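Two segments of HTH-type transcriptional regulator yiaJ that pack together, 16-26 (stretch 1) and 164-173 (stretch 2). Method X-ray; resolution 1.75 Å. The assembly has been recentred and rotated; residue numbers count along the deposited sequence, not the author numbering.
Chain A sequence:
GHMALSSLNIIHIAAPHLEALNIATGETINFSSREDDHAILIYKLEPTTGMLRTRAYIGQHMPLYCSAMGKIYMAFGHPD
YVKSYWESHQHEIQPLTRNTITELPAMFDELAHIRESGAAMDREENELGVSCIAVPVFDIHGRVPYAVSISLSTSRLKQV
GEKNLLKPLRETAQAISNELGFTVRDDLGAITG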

# COMPACT_ATOMS: atom_id res chain seq x y z
N PRO A 16 -2.89 8.72 14.95
CA PRO A 16 -1.93 8.47 16.03
C PRO A 16 -1.05 7.25 15.74
O PRO A 16 0.14 7.23 16.08
CB PRO A 16 -2.83 8.16 17.24
CG PRO A 16 -4.16 8.68 16.89
CD PRO A 16 -4.28 8.60 15.41
N HIS A 17 -1.66 6.24 15.12
CA HIS A 17 -0.99 5.00 14.79
C HIS A 17 -0.01 5.18 13.64
O HIS A 17 1.10 4.65 13.68
CB HIS A 17 -2.01 3.91 14.44
CG HIS A 17 -2.95 3.60 15.56
ND1 HIS A 17 -2.55 2.91 16.69
CD2 HIS A 17 -4.26 3.90 15.74
CE1 HIS A 17 -3.58 2.79 17.51
NE2 HIS A 17 -4.63 3.38 16.96
N LEU A 18 -0.43 5.92 12.61
CA LEU A 18 0.45 6.18 11.47
C LEU A 18 1.63 7.06 11.89
O LEU A 18 2.77 6.80 11.50
CB LEU A 18 -0.35 6.80 10.31
CG LEU A 18 -1.48 5.91 9.78
CD1 LEU A 18 -2.42 6.70 8.90
CD2 LEU A 18 -0.93 4.71 9.04
N GLU A 19 1.37 8.08 12.71
CA GLU A 19 2.46 8.91 13.25
C GLU A 19 3.47 8.09 14.06
O GLU A 19 4.68 8.24 13.92
CB GLU A 19 1.89 10.02 14.14
CG GLU A 19 1.22 11.14 13.37
CD GLU A 19 0.75 12.26 14.29
OE1 GLU A 19 1.26 12.36 15.43
OE2 GLU A 19 -0.12 13.03 13.87
N ALA A 20 2.95 7.22 14.92
CA ALA A 20 3.79 6.31 15.69
C ALA A 20 4.70 5.48 14.78
O ALA A 20 5.88 5.32 15.06
CB ALA A 20 2.92 5.38 16.56
N LEU A 21 4.14 4.94 13.70
CA LEU A 21 4.94 4.10 12.80
C LEU A 21 5.99 4.93 12.06
O LEU A 21 7.11 4.47 11.83
CB LEU A 21 4.02 3.36 11.82
CG LEU A 21 4.66 2.48 10.74
CD1 LEU A 21 5.32 1.24 11.38
CD2 LEU A 21 3.58 2.07 9.73
N ASN A 22 5.60 6.15 11.68
CA ASN A 22 6.51 7.13 11.07
C ASN A 22 7.72 7.39 11.98
O ASN A 22 8.86 7.34 11.53
CB ASN A 22 5.71 8.40 10.76
CG ASN A 22 6.55 9.55 10.19
OD1 ASN A 22 6.50 10.65 10.73
ND2 ASN A 22 7.28 9.30 9.10
N ILE A 23 7.46 7.65 13.26
CA ILE A 23 8.54 7.86 14.23
C ILE A 23 9.39 6.60 14.43
O ILE A 23 10.62 6.68 14.46
CB ILE A 23 7.98 8.38 15.60
CG1 ILE A 23 7.23 9.72 15.42
CG2 ILE A 23 9.09 8.47 16.68
CD1 ILE A 23 8.04 10.83 14.76
N ALA A 24 8.73 5.45 14.55
CA ALA A 24 9.45 4.20 14.83
C ALA A 24 10.38 3.79 13.69
O ALA A 24 11.52 3.39 13.95
CB ALA A 24 8.45 3.08 15.13
N THR A 25 9.92 3.90 12.44
CA THR A 25 10.73 3.50 11.29
C THR A 25 11.59 4.62 10.69
O THR A 25 12.56 4.34 9.99
CB THR A 25 9.85 2.94 10.16
OG1 THR A 25 8.98 3.99 9.66
CG2 THR A 25 8.91 1.83 10.70
N GLY A 26 11.18 5.87 10.90
CA GLY A 26 11.85 7.00 10.24
C GLY A 26 11.45 7.22 8.78
O GLY A 26 11.93 8.14 8.12
N ASN A 164 11.43 -7.55 8.79
CA ASN A 164 11.75 -6.70 9.92
C ASN A 164 10.83 -5.48 9.98
O ASN A 164 10.34 -5.13 11.06
CB ASN A 164 13.22 -6.27 9.88
CG ASN A 164 14.17 -7.41 10.26
OD1 ASN A 164 13.79 -8.33 10.98
ND2 ASN A 164 15.39 -7.35 9.76
N LEU A 165 10.59 -4.84 8.83
CA LEU A 165 9.72 -3.67 8.77
C LEU A 165 8.24 -4.05 8.72
O LEU A 165 7.37 -3.30 9.18
CB LEU A 165 10.08 -2.81 7.56
CG LEU A 165 11.28 -1.87 7.71
CD1 LEU A 165 11.63 -1.27 6.34
CD2 LEU A 165 11.00 -0.76 8.74
N LEU A 166 7.94 -5.23 8.18
CA LEU A 166 6.56 -5.67 8.05
C LEU A 166 5.90 -5.84 9.42
O LEU A 166 4.70 -5.57 9.58
CB LEU A 166 6.49 -6.97 7.21
CG LEU A 166 5.15 -7.65 6.98
CD1 LEU A 166 4.16 -6.68 6.35
CD2 LEU A 166 5.34 -8.85 6.06
N LYS A 167 6.67 -6.27 10.41
CA LYS A 167 6.11 -6.47 11.74
C LYS A 167 5.42 -5.23 12.35
O LYS A 167 4.23 -5.33 12.68
CB LYS A 167 7.13 -7.10 12.69
CG LYS A 167 6.49 -7.62 13.96
CD LYS A 167 7.53 -8.26 14.84
CE LYS A 167 7.39 -7.77 16.26
NZ LYS A 167 6.76 -8.83 17.06
N PRO A 168 6.10 -4.10 12.53
CA PRO A 168 5.43 -2.89 13.05
C PRO A 168 4.37 -2.35 12.08
O PRO A 168 3.37 -1.80 12.51
CB PRO A 168 6.58 -1.87 13.23
CG PRO A 168 7.69 -2.38 12.36
CD PRO A 168 7.55 -3.88 12.34
N LEU A 169 4.61 -2.51 10.78
CA LEU A 169 3.64 -2.06 9.77
C LEU A 169 2.33 -2.82 9.95
O LEU A 169 1.24 -2.22 9.96
CB LEU A 169 4.19 -2.33 8.35
CG LEU A 169 3.20 -2.10 7.20
CD1 LEU A 169 2.65 -0.67 7.17
CD2 LEU A 169 3.88 -2.43 5.89
N ARG A 170 2.42 -4.13 10.11
CA ARG A 170 1.21 -4.92 10.30
C ARG A 170 0.54 -4.60 11.65
O ARG A 170 -0.69 -4.48 11.73
CB ARG A 170 1.49 -6.41 10.15
CG ARG A 170 0.27 -7.28 10.51
CD ARG A 170 0.53 -8.77 10.38
NE ARG A 170 1.67 -9.18 11.19
CZ ARG A 170 2.84 -9.61 10.70
NH1 ARG A 170 3.02 -9.71 9.38
NH2 ARG A 170 3.81 -9.94 11.53
N GLU A 171 1.35 -4.44 12.69
CA GLU A 171 0.81 -4.09 14.00
C GLU A 171 0.01 -2.77 13.93
O GLU A 171 -1.03 -2.63 14.58
CB GLU A 171 1.92 -4.01 15.05
CG GLU A 171 2.43 -5.38 15.47
CD GLU A 171 3.74 -5.33 16.23
OE1 GLU A 171 4.28 -4.22 16.43
OE2 GLU A 171 4.23 -6.41 16.61
N THR A 172 0.53 -1.82 13.14
CA THR A 172 -0.13 -0.55 12.90
C THR A 172 -1.50 -0.74 12.22
O THR A 172 -2.50 -0.23 12.72
CB THR A 172 0.80 0.37 12.09
OG1 THR A 172 1.99 0.66 12.87
CG2 THR A 172 0.16 1.74 11.81
N ALA A 173 -1.53 -1.50 11.10
CA ALA A 173 -2.77 -1.80 10.41
C ALA A 173 -3.77 -2.53 11.32
O ALA A 173 -4.95 -2.23 11.29
CB ALA A 173 -2.52 -2.62 9.14
O HOH W 1 1.76 2.24 15.17

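Both stretches are helical, and they run almost antiparallel: the N-to-C directions of helix 16-25 and helix 164-173 differ by 169°, with a closest approach of 9.7 Å between the axes. The CA atoms of His17 and Thr172 lie 5.9 Å apart, whereas those of Thr25 and Leu165 are 7.7 Å apart, so the backbones are nearer at the His17 end. The first helix is carried by i to i+4 bonds such as Leu21 N to His17 O (3.1 Å); it ends at Thr25 and is followed by Gly26, whose positive phi of 79° glycine adopts readily. The second is kinked at Pro168, whose ring nitrogen has no hydrogen to give to the preceding turn; the regular pattern continues beyond it, with Thr172 N bonded to Pro168 O at 2.9 Å.

No direct hydrogen bond crosses between the stretches. Contact is chiefly van der Waals, burying 319 Å² summed over both sides, and Leu21 and Thr172 contribute most of it, at 79 and 83 Å². Leu21 points toward the second helix with chi1 t and chi2 p, which brings both methyls to the second helix: CD1 lies 3.8 Å from Pro168 CB, and CD2 lies 3.9 Å from Leu169 CD1. A branched aliphatic side chain suits this place because it meets the compact proline ring and the leucine methyl without leaving a polar group to satisfy.

Thr172 also points toward its partner. Its CG2 sits 3.6 Å from His17 O and 4.2 Å from Leu18 CD2, and its OG1 is 3.5 Å from Leu21 CB. The hydroxyl's polarity is accommodated: Thr172 OG1 donates to Pro168 O at 2.8 Å, within its own helix, and accepts from a water at 2.8 Å. That water also donates to His17 O at 2.9 Å, making a bridge between the stretches at the end where the backbones are nearer. His17 starts toward the second helix, its CB 4.0 Å from Thr172 CG2, but the imidazole leads away, and NE2 is hydrogen-bonded elsewhere in the structure.

At the other end, Thr25 directs its CB toward the second helix. With chi1 at 65° (p), its OG1 donates to Leu21 O at 2.9 Å, while CG2 approaches Leu165 CD2 to 3.9 Å. The CA-to-CB bond of Leu165 points sideways, yet its m,t rotamer brings the side-chain end nearer, helping to span the wider backbone separation. Both threonine hydroxyls donate to a carbonyl of their own helix, and both methyls reach across; the Thr172 hydroxyl also packs against Leu21 and accepts the bridging water.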